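Local coordinates for mitotic checkpoint control protein kinase BUB1 (Drosophila melanogaster, PDB 6JKK) that probably phosphorylates proteins with ATP as part of mitotic checkpoint control at the kinetochore, and is represented here by its protein kinase domain, at residues P112-I117 with V170-A175; Y225-D230 with I235-G240; V255-L260 with P278-P283. All blocks are in the same frame, centred on the assembly; numbering follows the deposited sequence.

Contact 1: residues P112-I117 with V170-A175; sequences PSYAHI and VDHLHA
Y114 reaches across to helix 156-175 and meets L173 with one side of its ring and H172 with its hydroxyl. At its base, CB points toward the helix, and the first torsion sets CG anti to the carbonyl carbon (chi1 -53°), with the ring reaching on to the helix. S113 CB, from the preceding residue, lies 4.0 Å above one ring face, displaced toward the rim. Further out, one side of the ring meets L173: Y114 CD1 is 4.2 Å from L173 CD1, and CE1 comes to 3.9 Å from that same methyl. The segment 112-117 belongs to the stretch between helix 92-104 and strand 119-122, the αC-β4 loop of the protein kinase fold, so the tyrosine joins this loop to the helix leading into the catalytic loop. At the tip, OH stands 3.2 Å from H172 CB, which lies at the edge of the Y114 ring, near its plane. The same OH is 3.3 Å from L173 N, but at an angle too poor for a hydrogen bond; its polar partner is I169 O, one turn back along the helix. H172 turns its ring end away and bonds through ND1 to D168 O. Both Y114 and L173 also pack on I101 of helix 92-104.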
ATOM      1  N   PRO A 112      -0.381  -3.471 -12.967  1.00 18.82           N
ATOM      2  CA  PRO A 112       0.910  -3.089 -12.373  1.00 20.58           C
ATOM      3  C   PRO A 112       0.795  -2.375 -11.021  1.00 19.30           C
ATOM      4  O   PRO A 112       1.827  -2.133 -10.377  1.00 18.61           O
ATOM      5  CB  PRO A 112       1.493  -2.113 -13.405  1.00 22.16           C
ATOM      6  CG  PRO A 112       0.808  -2.453 -14.692  1.00 30.53           C
ATOM      7  CD  PRO A 112      -0.586  -2.821 -14.277  1.00 20.98           C
ATOM      8  N   SER A 113      -0.422  -2.043 -10.594  1.00 15.85           N
ATOM      9  CA  SER A 113      -0.616  -1.237  -9.387  1.00 17.07           C
ATOM     10  C   SER A 113      -0.598  -2.045  -8.098  1.00 15.00           C
ATOM     11  O   SER A 113      -0.654  -1.468  -7.011  1.00 15.01           O
ATOM     12  CB  SER A 113      -1.946  -0.475  -9.460  1.00 20.30           C
ATOM     13  OG  SER A 113      -2.098   0.173 -10.700  1.00 35.46           O
ATOM     14  N   TYR A 114      -0.550  -3.371  -8.211  1.00 12.53           N
ATOM     15  CA  TYR A 114      -0.557  -4.226  -7.027  1.00 10.46           C
ATOM     16  C   TYR A 114       0.605  -5.199  -7.108  1.00 18.27           C
ATOM     17  O   TYR A 114       0.844  -5.788  -8.163  1.00 15.39           O
ATOM     18  CB  TYR A 114      -1.886  -4.995  -6.926  1.00 11.99           C
ATOM     19  CG  TYR A 114      -3.078  -4.069  -7.004  1.00 17.77           C
ATOM     20  CD1 TYR A 114      -3.474  -3.321  -5.897  1.00 15.33           C
ATOM     21  CD2 TYR A 114      -3.776  -3.913  -8.189  1.00 14.17           C
ATOM     22  CE1 TYR A 114      -4.547  -2.449  -5.975  1.00 12.70           C
ATOM     23  CE2 TYR A 114      -4.849  -3.044  -8.280  1.00 12.23           C
ATOM     24  CZ  TYR A 114      -5.228  -2.319  -7.173  1.00 15.88           C
ATOM     25  OH  TYR A 114      -6.300  -1.459  -7.264  1.00 15.36           O
ATOM     26  N   ALA A 115       1.323  -5.361  -5.999  1.00 15.28           N
ATOM     27  CA  ALA A 115       2.438  -6.302  -5.937  1.00 11.56           C
ATOM     28  C   ALA A 115       1.984  -7.676  -6.404  1.00 12.64           C
ATOM     29  O   ALA A 115       0.866  -8.088  -6.110  1.00 11.80           O
ATOM     30  CB  ALA A 115       2.984  -6.386  -4.523  1.00 11.58           C
ATOM     31  N   HIS A 116       2.850  -8.365  -7.143  1.00 13.10           N
ATOM     32  CA  HIS A 116       2.564  -9.713  -7.626  1.00 14.44           C
ATOM     33  C   HIS A 116       3.632 -10.637  -7.057  1.00 17.54           C
ATOM     34  O   HIS A 116       4.829 -10.338  -7.148  1.00 13.28           O
ATOM     35  CB  HIS A 116       2.578  -9.736  -9.162  1.00 15.94           C
ATOM     36  CG  HIS A 116       2.388 -11.099  -9.760  1.00 20.67           C
ATOM     37  ND1 HIS A 116       3.447 -11.922 -10.082  1.00 15.45           N
ATOM     38  CD2 HIS A 116       1.267 -11.772 -10.120  1.00 25.31           C
ATOM     39  CE1 HIS A 116       2.985 -13.049 -10.601  1.00 19.62           C
ATOM     40  NE2 HIS A 116       1.667 -12.983 -10.634  1.00 21.87           N
ATOM     41  N   ILE A 117       3.207 -11.730  -6.429  1.00 12.84           N
ATOM     42  CA  ILE A 117       4.168 -12.716  -5.937  1.00 12.87           C
ATOM     43  C   ILE A 117       4.544 -13.615  -7.108  1.00  9.25           C
ATOM     44  O   ILE A 117       3.741 -14.445  -7.565  1.00 14.72           O
ATOM     45  CB  ILE A 117       3.622 -13.491  -4.705  1.00 15.24           C
ATOM     46  CG1 ILE A 117       3.433 -12.524  -3.540  1.00 12.98           C
ATOM     47  CG2 ILE A 117       4.568 -14.641  -4.280  1.00 11.00           C
ATOM     48  CD1 ILE A 117       2.877 -13.146  -2.267  1.00 13.96           C
ATOM     49  N   VAL A 170      -6.584   2.515  -4.593  1.00 10.51           N
ATOM     50  CA  VAL A 170      -7.407   2.106  -3.455  1.00 12.98           C
ATOM     51  C   VAL A 170      -8.856   1.864  -3.879  1.00 13.95           C
ATOM     52  O   VAL A 170      -9.491   0.899  -3.436  1.00 13.61           O
ATOM     53  CB  VAL A 170      -7.325   3.161  -2.326  1.00 17.32           C
ATOM     54  CG1 VAL A 170      -8.294   2.844  -1.196  1.00 14.96           C
ATOM     55  CG2 VAL A 170      -5.910   3.227  -1.800  1.00 14.11           C
ATOM     56  N   ASP A 171      -9.381   2.741  -4.736  1.00 16.50           N
ATOM     57  CA  ASP A 171     -10.739   2.582  -5.251  1.00 17.93           C
ATOM     58  C   ASP A 171     -10.912   1.216  -5.920  1.00 14.79           C
ATOM     59  O   ASP A 171     -11.869   0.488  -5.641  1.00 15.44           O
ATOM     60  CB  ASP A 171     -11.064   3.712  -6.233  1.00 15.45           C
ATOM     61  CG  ASP A 171     -12.560   3.894  -6.459  1.00 23.12           C
ATOM     62  OD1 ASP A 171     -13.346   3.750  -5.495  1.00 21.31           O
ATOM     63  OD2 ASP A 171     -12.951   4.193  -7.607  1.00 24.13           O
ATOM     64  N   HIS A 172      -9.976   0.853  -6.791  1.00 11.04           N
ATOM     65  CA  HIS A 172     -10.061  -0.439  -7.468  1.00 13.94           C
ATOM     66  C   HIS A 172      -9.855  -1.601  -6.503  1.00 17.38           C
ATOM     67  O   HIS A 172     -10.437  -2.670  -6.686  1.00 14.53           O
ATOM     68  CB  HIS A 172      -9.059  -0.524  -8.623  1.00 14.74           C
ATOM     69  CG  HIS A 172      -9.497   0.205  -9.857  1.00 26.12           C
ATOM     70  ND1 HIS A 172      -9.307   1.560 -10.030  1.00 29.43           N
ATOM     71  CD2 HIS A 172     -10.122  -0.232 -10.975  1.00 25.23           C
ATOM     72  CE1 HIS A 172      -9.796   1.926 -11.201  1.00 25.33           C
ATOM     73  NE2 HIS A 172     -10.292   0.856 -11.797  1.00 30.69           N
ATOM     74  N   LEU A 173      -9.028  -1.399  -5.479  1.00 13.88           N
ATOM     75  CA  LEU A 173      -8.823  -2.452  -4.478  1.00 16.56           C
ATOM     76  C   LEU A 173     -10.101  -2.709  -3.675  1.00 19.19           C
ATOM     77  O   LEU A 173     -10.476  -3.857  -3.430  1.00 15.05           O
ATOM     78  CB  LEU A 173      -7.670  -2.091  -3.531  1.00 13.14           C
ATOM     79  CG  LEU A 173      -7.282  -3.178  -2.523  1.00 13.77           C
ATOM     80  CD1 LEU A 173      -6.494  -4.287  -3.204  1.00 16.42           C
ATOM     81  CD2 LEU A 173      -6.483  -2.602  -1.367  1.00 12.74           C
ATOM     82  N   HIS A 174     -10.767  -1.636  -3.257  1.00 15.40           N
ATOM     83  CA  HIS A 174     -11.989  -1.778  -2.480  1.00 12.98           C
ATOM     84  C   HIS A 174     -13.114  -2.375  -3.334  1.00 19.95           C
ATOM     85  O   HIS A 174     -13.953  -3.119  -2.838  1.00 18.96           O
ATOM     86  CB  HIS A 174     -12.380  -0.428  -1.860  1.00 14.29           C
ATOM     87  CG  HIS A 174     -11.442   0.024  -0.780  1.00 16.90           C
ATOM     88  ND1 HIS A 174     -11.590   1.224  -0.115  1.00 14.71           N
ATOM     89  CD2 HIS A 174     -10.345  -0.568  -0.251  1.00 16.80           C
ATOM     90  CE1 HIS A 174     -10.625   1.347   0.781  1.00 17.11           C
ATOM     91  NE2 HIS A 174      -9.855   0.274   0.718  1.00 16.98           N
ATOM     92  N   ALA A 175     -13.107  -2.084  -4.631  1.00 15.51           N
ATOM     93  CA  ALA A 175     -14.110  -2.644  -5.537  1.00 21.34           C
ATOM     94  C   ALA A 175     -14.001  -4.164  -5.633  1.00 20.06           C
ATOM     95  O   ALA A 175     -14.963  -4.854  -6.002  1.00 18.26           O
ATOM     96  CB  ALA A 175     -13.980  -2.019  -6.914  1.00 23.77           C
TER

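Contact 2: residues Y225-D230 with I235-G240; sequences YVHHDD and IEMRTG
M237 packs its whole side chain into the bend at Y225, V226 and H227. From CG outward the chain is extended (chi2 175°, chi3 -178°), which lays CG, SD and CE in turn along the other backbone. M237 CG and CE both come to 3.4 Å from Y225 O, a carbonyl that is also hydrogen-bonded by W243. SD receives a weak but straight hydrogen bond from H227 N, 3.5 Å long with an N-H...S angle of 168°. The same sulfur makes an oblique Met-aromatic contact with the H227 ring, 4.4 Å from its centroid, and CE lies 3.6 Å from H227 CD2. At the base of the methionine, V226 runs past in the opposite direction, with its CG2 4.0 Å from M237 CB. Here a loop folds onto the short helix 235-238 just before helix 246-261, a position consistent with the C-terminal part of a kinase activation segment. The outer side, where D230 is exposed to solvent, is looser: R238, bent at chi3, brings NH1 to 3.1 Å from the backbone carbonyl D230 O, but D230 OD1 stays 4.6 Å from R238 NH2. The carboxylate makes its salt bridge with K233, while R238 NH1 has weak bonds to K233 O and Y250 OH. The close inner part thus relies on a soft thioether acceptor and dispersion, whereas outside the opposite charges of D230 and R238 probably add a diffuse attraction.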
ATOM      1  N   TYR A 225     -12.192  -3.720  16.161  1.00 38.70           N
ATOM      2  CA  TYR A 225     -10.851  -3.878  16.710  1.00 37.44           C
ATOM      3  C   TYR A 225     -10.170  -2.520  16.728  1.00 43.44           C
ATOM      4  O   TYR A 225     -10.364  -1.704  15.822  1.00 37.70           O
ATOM      5  CB  TYR A 225     -10.041  -4.870  15.865  1.00 36.02           C
ATOM      6  CG  TYR A 225      -8.560  -4.939  16.193  1.00 38.51           C
ATOM      7  CD1 TYR A 225      -8.076  -5.843  17.134  1.00 41.66           C
ATOM      8  CD2 TYR A 225      -7.646  -4.111  15.551  1.00 38.39           C
ATOM      9  CE1 TYR A 225      -6.725  -5.914  17.428  1.00 40.51           C
ATOM     10  CE2 TYR A 225      -6.299  -4.171  15.839  1.00 40.17           C
ATOM     11  CZ  TYR A 225      -5.844  -5.072  16.777  1.00 42.88           C
ATOM     12  OH  TYR A 225      -4.498  -5.122  17.056  1.00 47.31           O
ATOM     13  N   VAL A 226      -9.380  -2.277  17.767  1.00 33.81           N
ATOM     14  CA  VAL A 226      -8.725  -0.989  17.942  1.00 39.16           C
ATOM     15  C   VAL A 226      -7.209  -1.149  18.058  1.00 39.75           C
ATOM     16  O   VAL A 226      -6.723  -1.844  18.952  1.00 43.49           O
ATOM     17  CB  VAL A 226      -9.285  -0.251  19.184  1.00 43.14           C
ATOM     18  CG1 VAL A 226      -8.425   0.950  19.534  1.00 41.62           C
ATOM     19  CG2 VAL A 226     -10.733   0.175  18.953  1.00 38.41           C
ATOM     20  N   HIS A 227      -6.470  -0.533  17.135  1.00 32.61           N
ATOM     21  CA  HIS A 227      -5.022  -0.442  17.278  1.00 35.92           C
ATOM     22  C   HIS A 227      -4.756   0.264  18.600  1.00 45.73           C
ATOM     23  O   HIS A 227      -5.302   1.342  18.850  1.00 40.28           O
ATOM     24  CB  HIS A 227      -4.394   0.380  16.146  1.00 35.79           C
ATOM     25  CG  HIS A 227      -4.429  -0.284  14.800  1.00 37.96           C
ATOM     26  ND1 HIS A 227      -3.851  -1.508  14.554  1.00 35.95           N
ATOM     27  CD2 HIS A 227      -4.944   0.135  13.619  1.00 39.99           C
ATOM     28  CE1 HIS A 227      -4.025  -1.829  13.281  1.00 35.38           C
ATOM     29  NE2 HIS A 227      -4.685  -0.849  12.693  1.00 39.26           N
ATOM     30  N   HIS A 228      -3.943  -0.343  19.457  1.00 54.43           N
ATOM     31  CA  HIS A 228      -3.591   0.293  20.721  1.00 58.97           C
ATOM     32  C   HIS A 228      -2.832   1.594  20.459  1.00 61.20           C
ATOM     33  O   HIS A 228      -3.164   2.645  21.013  1.00 65.33           O
ATOM     34  CB  HIS A 228      -2.761  -0.647  21.598  1.00 60.63           C
ATOM     35  CG  HIS A 228      -2.136   0.031  22.776  1.00 65.23           C
ATOM     36  ND1 HIS A 228      -2.862   0.795  23.665  1.00 64.90           N
ATOM     37  CD2 HIS A 228      -0.851   0.077  23.203  1.00 65.95           C
ATOM     38  CE1 HIS A 228      -2.053   1.279  24.590  1.00 66.96           C
ATOM     39  NE2 HIS A 228      -0.828   0.857  24.333  1.00 67.51           N
ATOM     40  N   ASP A 229      -1.817   1.497  19.604  1.00 60.47           N
ATOM     41  CA  ASP A 229      -1.022   2.631  19.143  1.00 64.34           C
ATOM     42  C   ASP A 229      -1.927   3.731  18.583  1.00 60.60           C
ATOM     43  O   ASP A 229      -2.688   3.494  17.645  1.00 55.75           O
ATOM     44  CB  ASP A 229      -0.064   2.142  18.052  1.00 67.02           C
ATOM     45  CG  ASP A 229       1.079   3.103  17.788  1.00 70.97           C
ATOM     46  OD1 ASP A 229       1.980   2.729  17.007  1.00 70.78           O
ATOM     47  OD2 ASP A 229       1.082   4.218  18.356  1.00 73.05           O
ATOM     48  N   ASP A 230      -1.844   4.932  19.151  1.00 60.86           N
ATOM     49  CA  ASP A 230      -2.739   6.020  18.753  1.00 58.33           C
ATOM     50  C   ASP A 230      -2.475   6.584  17.350  1.00 54.74           C
ATOM     51  O   ASP A 230      -3.395   7.084  16.700  1.00 51.72           O
ATOM     52  CB  ASP A 230      -2.741   7.140  19.800  1.00 67.12           C
ATOM     53  CG  ASP A 230      -3.933   7.056  20.736  1.00 75.22           C
ATOM     54  OD1 ASP A 230      -4.358   8.110  21.255  1.00 77.67           O
ATOM     55  OD2 ASP A 230      -4.448   5.937  20.947  1.00 77.34           O
ATOM     56  N   ILE A 235     -10.327   6.948  12.702  1.00 25.30           N
ATOM     57  CA  ILE A 235     -11.279   7.771  13.447  1.00 26.72           C
ATOM     58  C   ILE A 235     -12.307   6.938  14.218  1.00 32.05           C
ATOM     59  O   ILE A 235     -12.666   7.263  15.355  1.00 29.75           O
ATOM     60  CB  ILE A 235     -11.983   8.778  12.514  1.00 30.19           C
ATOM     61  CG1 ILE A 235     -10.948   9.701  11.876  1.00 25.43           C
ATOM     62  CG2 ILE A 235     -13.011   9.599  13.276  1.00 31.24           C
ATOM     63  CD1 ILE A 235     -10.035  10.348  12.895  1.00 26.93           C
ATOM     64  N   GLU A 236     -12.771   5.859  13.599  1.00 29.27           N
ATOM     65  CA  GLU A 236     -13.745   4.977  14.238  1.00 36.10           C
ATOM     66  C   GLU A 236     -13.168   4.305  15.490  1.00 29.67           C
ATOM     67  O   GLU A 236     -13.866   4.125  16.491  1.00 33.27           O
ATOM     68  CB  GLU A 236     -14.241   3.924  13.237  1.00 26.90           C
ATOM     69  CG  GLU A 236     -15.108   4.489  12.102  1.00 26.06           C
ATOM     70  CD  GLU A 236     -14.310   5.237  11.039  1.00 26.22           C
ATOM     71  OE1 GLU A 236     -13.065   5.119  11.022  1.00 25.19           O
ATOM     72  OE2 GLU A 236     -14.933   5.936  10.214  1.00 26.92           O
ATOM     73  N   MET A 237     -11.887   3.949  15.430  1.00 31.97           N
ATOM     74  CA  MET A 237     -11.209   3.309  16.555  1.00 30.76           C
ATOM     75  C   MET A 237     -11.041   4.252  17.741  1.00 36.30           C
ATOM     76  O   MET A 237     -10.956   3.806  18.887  1.00 39.52           O
ATOM     77  CB  MET A 237      -9.835   2.799  16.132  1.00 31.23           C
ATOM     78  CG  MET A 237      -9.858   1.639  15.157  1.00 31.98           C
ATOM     79  SD  MET A 237      -8.182   1.258  14.636  1.00 28.30           S
ATOM     80  CE  MET A 237      -8.507  -0.071  13.471  1.00 25.88           C
ATOM     81  N   ARG A 238     -10.972   5.551  17.465  1.00 35.04           N
ATOM     82  CA  ARG A 238     -10.821   6.552  18.521  1.00 34.59           C
ATOM     83  C   ARG A 238     -12.153   6.858  19.203  1.00 46.38           C
ATOM     84  O   ARG A 238     -12.189   7.406  20.307  1.00 47.14           O
ATOM     85  CB  ARG A 238     -10.211   7.840  17.948  1.00 34.29           C
ATOM     86  CG  ARG A 238      -8.821   7.657  17.331  1.00 36.94           C
ATOM     87  CD  ARG A 238      -8.374   8.885  16.540  1.00 39.55           C
ATOM     88  NE  ARG A 238      -7.168   9.510  17.086  1.00 52.38           N
ATOM     89  CZ  ARG A 238      -5.954   9.398  16.552  1.00 48.42           C
ATOM     90  NH1 ARG A 238      -5.770   8.682  15.452  1.00 38.75           N
ATOM     91  NH2 ARG A 238      -4.921  10.008  17.118  1.00 53.33           N
ATOM     92  N   THR A 239     -13.249   6.473  18.554  1.00 45.12           N
ATOM     93  CA  THR A 239     -14.575   6.945  18.945  1.00 48.78           C
ATOM     94  C   THR A 239     -15.588   5.827  19.185  1.00 53.35           C
ATOM     95  O   THR A 239     -16.797   6.044  19.068  1.00 57.89           O
ATOM     96  CB  THR A 239     -15.137   7.927  17.888  1.00 48.51           C
ATOM     97  OG1 THR A 239     -15.110   7.311  16.593  1.00 46.97           O
ATOM     98  CG2 THR A 239     -14.301   9.193  17.844  1.00 42.97           C
ATOM     99  N   GLY A 240     -15.094   4.639  19.524  1.00 53.79           N
ATOM    100  CA  GLY A 240     -15.952   3.508  19.835  1.00 56.68           C
ATOM    101  C   GLY A 240     -16.911   3.109  18.724  1.00 56.55           C
ATOM    102  O   GLY A 240     -18.075   2.798  18.984  1.00 56.57           O
TER

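Contact 3: residues V255-L260 with P278-P283; sequences VMHVLL and PKTNVP
The H257 imidazole projects from helix 246-261 and reaches P278 with CD2 and T280 with NE2. Two torsions set the ring: CG lies opposite the backbone N (chi1 -171°), carrying the group off the helix, and chi2 of -79° turns the ring plane nearly perpendicular to the plane of CA, CB and CG. That turn brings CD2 to 3.7 Å from P278 CB, an oblique approach in which the proline ring and the histidine slide past each other in opposite directions. NE2 faces T280, whose CB is 3.5 Å away from it. With chi1 of -61°, T280 holds OG1 beside its own backbone N, and this oxygen comes to the edge of the imidazole near its plane, 3.3 Å from H257 NE2. ND1 is hydrogen-bonded to R263 O, which restrains the rotation of the ring, and F261 meets the imidazole edge-to-face. With an alanine here, the carbonyl of R263 would probably be left without its imidazole mate and a gap opened beside P278 and T280. The contact is packing in the helical C-terminal lobe, joining helix 246-261 to the end of strand 276-278 and the loop after it. P278 also rests on L299 of helix 288-299, M256 and L260 pack on that same helix, and V255 and L259 face helices 139-150 and 156-175.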
ATOM      1  N   VAL A 255      -0.786   9.227   4.221  1.00 15.03           N
ATOM      2  CA  VAL A 255       0.241   9.270   3.178  1.00 17.79           C
ATOM      3  C   VAL A 255       0.269  10.634   2.479  1.00 16.57           C
ATOM      4  O   VAL A 255       1.341  11.197   2.238  1.00 17.02           O
ATOM      5  CB  VAL A 255       0.044   8.164   2.123  1.00 17.18           C
ATOM      6  CG1 VAL A 255       1.125   8.262   1.055  1.00 16.04           C
ATOM      7  CG2 VAL A 255       0.095   6.794   2.774  1.00 12.78           C
ATOM      8  N   MET A 256      -0.906  11.157   2.147  1.00 16.21           N
ATOM      9  CA  MET A 256      -0.990  12.482   1.534  1.00 13.28           C
ATOM     10  C   MET A 256      -0.360  13.517   2.458  1.00 16.34           C
ATOM     11  O   MET A 256       0.325  14.429   2.001  1.00 15.97           O
ATOM     12  CB  MET A 256      -2.445  12.867   1.245  1.00 13.88           C
ATOM     13  CG  MET A 256      -3.179  11.941   0.288  1.00 19.56           C
ATOM     14  SD  MET A 256      -4.865  12.549   0.087  1.00 19.55           S
ATOM     15  CE  MET A 256      -5.541  11.274  -0.991  1.00 19.26           C
ATOM     16  N   HIS A 257      -0.580  13.359   3.761  1.00 15.34           N
ATOM     17  CA  HIS A 257      -0.045  14.283   4.763  1.00 17.39           C
ATOM     18  C   HIS A 257       1.485  14.281   4.803  1.00 18.71           C
ATOM     19  O   HIS A 257       2.115  15.339   4.917  1.00 19.88           O
ATOM     20  CB  HIS A 257      -0.614  13.938   6.147  1.00 19.07           C
ATOM     21  CG  HIS A 257      -0.311  14.951   7.205  1.00 19.20           C
ATOM     22  ND1 HIS A 257       0.913  15.028   7.834  1.00 19.14           N
ATOM     23  CD2 HIS A 257      -1.080  15.919   7.760  1.00 22.18           C
ATOM     24  CE1 HIS A 257       0.890  16.008   8.721  1.00 24.18           C
ATOM     25  NE2 HIS A 257      -0.308  16.565   8.696  1.00 25.47           N
ATOM     26  N   VAL A 258       2.081  13.094   4.728  1.00 15.98           N
ATOM     27  CA  VAL A 258       3.543  12.980   4.746  1.00 20.63           C
ATOM     28  C   VAL A 258       4.148  13.622   3.499  1.00 17.12           C
ATOM     29  O   VAL A 258       5.182  14.294   3.573  1.00 17.89           O
ATOM     30  CB  VAL A 258       3.998  11.505   4.864  1.00 27.49           C
ATOM     31  CG1 VAL A 258       5.511  11.402   4.809  1.00 32.88           C
ATOM     32  CG2 VAL A 258       3.505  10.912   6.159  1.00 29.67           C
ATOM     33  N   LEU A 259       3.493  13.421   2.354  1.00 14.25           N
ATOM     34  CA  LEU A 259       3.973  13.962   1.090  1.00 18.16           C
ATOM     35  C   LEU A 259       3.902  15.485   1.094  1.00 17.03           C
ATOM     36  O   LEU A 259       4.856  16.163   0.707  1.00 17.46           O
ATOM     37  CB  LEU A 259       3.147  13.402  -0.077  1.00 15.04           C
ATOM     38  CG  LEU A 259       3.174  11.884  -0.283  1.00 16.38           C
ATOM     39  CD1 LEU A 259       2.341  11.483  -1.491  1.00 17.20           C
ATOM     40  CD2 LEU A 259       4.594  11.410  -0.451  1.00 14.38           C
ATOM     41  N   LEU A 260       2.765  16.018   1.532  1.00 17.54           N
ATOM     42  CA  LEU A 260       2.539  17.465   1.550  1.00 21.63           C
ATOM     43  C   LEU A 260       3.431  18.210   2.544  1.00 23.09           C
ATOM     44  O   LEU A 260       3.938  19.302   2.248  1.00 23.39           O
ATOM     45  CB  LEU A 260       1.073  17.765   1.884  1.00 24.48           C
ATOM     46  CG  LEU A 260       0.017  17.808   0.783  1.00 33.64           C
ATOM     47  CD1 LEU A 260      -1.357  18.081   1.366  1.00 32.46           C
ATOM     48  CD2 LEU A 260       0.367  18.868  -0.252  1.00 33.48           C
ATOM     49  N   PRO A 278      -6.369  16.776  10.284  1.00 29.68           N
ATOM     50  CA  PRO A 278      -4.980  16.798  10.749  1.00 30.26           C
ATOM     51  C   PRO A 278      -4.715  18.042  11.582  1.00 29.68           C
ATOM     52  O   PRO A 278      -5.345  19.082  11.359  1.00 27.80           O
ATOM     53  CB  PRO A 278      -4.178  16.863   9.447  1.00 28.96           C
ATOM     54  CG  PRO A 278      -5.073  16.203   8.427  1.00 26.42           C
ATOM     55  CD  PRO A 278      -6.466  16.630   8.818  1.00 25.64           C
ATOM     56  N   LYS A 279      -3.791  17.935  12.532  1.00 23.56           N
ATOM     57  CA  LYS A 279      -3.435  19.049  13.399  1.00 25.65           C
ATOM     58  C   LYS A 279      -2.807  20.177  12.580  1.00 35.63           C
ATOM     59  O   LYS A 279      -2.916  21.357  12.922  1.00 32.75           O
ATOM     60  CB  LYS A 279      -2.459  18.550  14.462  1.00 30.20           C
ATOM     61  CG  LYS A 279      -2.270  19.459  15.651  1.00 42.53           C
ATOM     62  CD  LYS A 279      -1.589  18.684  16.767  1.00 44.84           C
ATOM     63  CE  LYS A 279      -1.184  19.593  17.905  1.00 49.14           C
ATOM     64  NZ  LYS A 279      -0.569  18.807  19.014  1.00 47.55           N
ATOM     65  N   THR A 280      -2.163  19.791  11.483  1.00 28.86           N
ATOM     66  CA  THR A 280      -1.483  20.723  10.590  1.00 32.94           C
ATOM     67  C   THR A 280      -2.463  21.536   9.743  1.00 35.33           C
ATOM     68  O   THR A 280      -3.325  20.974   9.066  1.00 40.40           O
ATOM     69  CB  THR A 280      -0.527  19.961   9.641  1.00 31.69           C
ATOM     70  OG1 THR A 280       0.467  19.273  10.411  1.00 36.91           O
ATOM     71  CG2 THR A 280       0.158  20.917   8.686  1.00 32.69           C
ATOM     72  N   ASN A 281      -2.326  22.858   9.783  1.00 39.08           N
ATOM     73  CA  ASN A 281      -3.099  23.729   8.906  1.00 47.08           C
ATOM     74  C   ASN A 281      -2.534  23.722   7.488  1.00 42.12           C
ATOM     75  O   ASN A 281      -1.347  23.984   7.288  1.00 43.68           O
ATOM     76  CB  ASN A 281      -3.102  25.163   9.444  1.00 51.64           C
ATOM     77  CG  ASN A 281      -3.754  25.280  10.811  1.00 57.44           C
ATOM     78  OD1 ASN A 281      -4.830  24.733  11.048  1.00 61.22           O
ATOM     79  ND2 ASN A 281      -3.099  25.996  11.719  1.00 57.36           N
ATOM     80  N   VAL A 282      -3.379  23.411   6.510  1.00 33.98           N
ATOM     81  CA  VAL A 282      -3.014  23.564   5.107  1.00 29.99           C
ATOM     82  C   VAL A 282      -2.781  25.051   4.855  1.00 28.63           C
ATOM     83  O   VAL A 282      -3.625  25.873   5.211  1.00 30.47           O
ATOM     84  CB  VAL A 282      -4.137  23.071   4.179  1.00 31.09           C
ATOM     85  CG1 VAL A 282      -3.673  23.071   2.733  1.00 27.29           C
ATOM     86  CG2 VAL A 282      -4.602  21.673   4.595  1.00 33.83           C
ATOM     87  N   PRO A 283      -1.622  25.410   4.274  1.00 30.51           N
ATOM     88  CA  PRO A 283      -1.320  26.824   3.993  1.00 35.15           C
ATOM     89  C   PRO A 283      -2.375  27.458   3.082  1.00 33.53           C
ATOM     90  O   PRO A 283      -2.824  26.795   2.152  1.00 30.42           O
ATOM     91  CB  PRO A 283       0.033  26.754   3.275  1.00 34.79           C
ATOM     92  CG  PRO A 283       0.653  25.469   3.753  1.00 30.54           C
ATOM     93  CD  PRO A 283      -0.496  24.519   3.932  1.00 25.86           C
TER

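How the contacts relate
From the N terminus, contact 1 closes first, bringing the loop at 112-117 against the end of helix 156-175 after strands 119-122 and 127-132 and helix 139-150 have intervened. Contact 2 is the shortest closure, a local loop at 225-240; contact 3 follows, closing the run from helix 246-261 to the loop after strand 276-278. The three are in series, none nested or crossed, and do not touch; centres lie about 21 to 25 Å apart. Helix 246-261 links them: V170, in the segment 170-175, packs on it, M237 in contact 2 touches its L247, and contact 3 uses it directly. Strand 276-278 supplies W276, which R238 touches, and ends at P278, joining contacts 2 and 3.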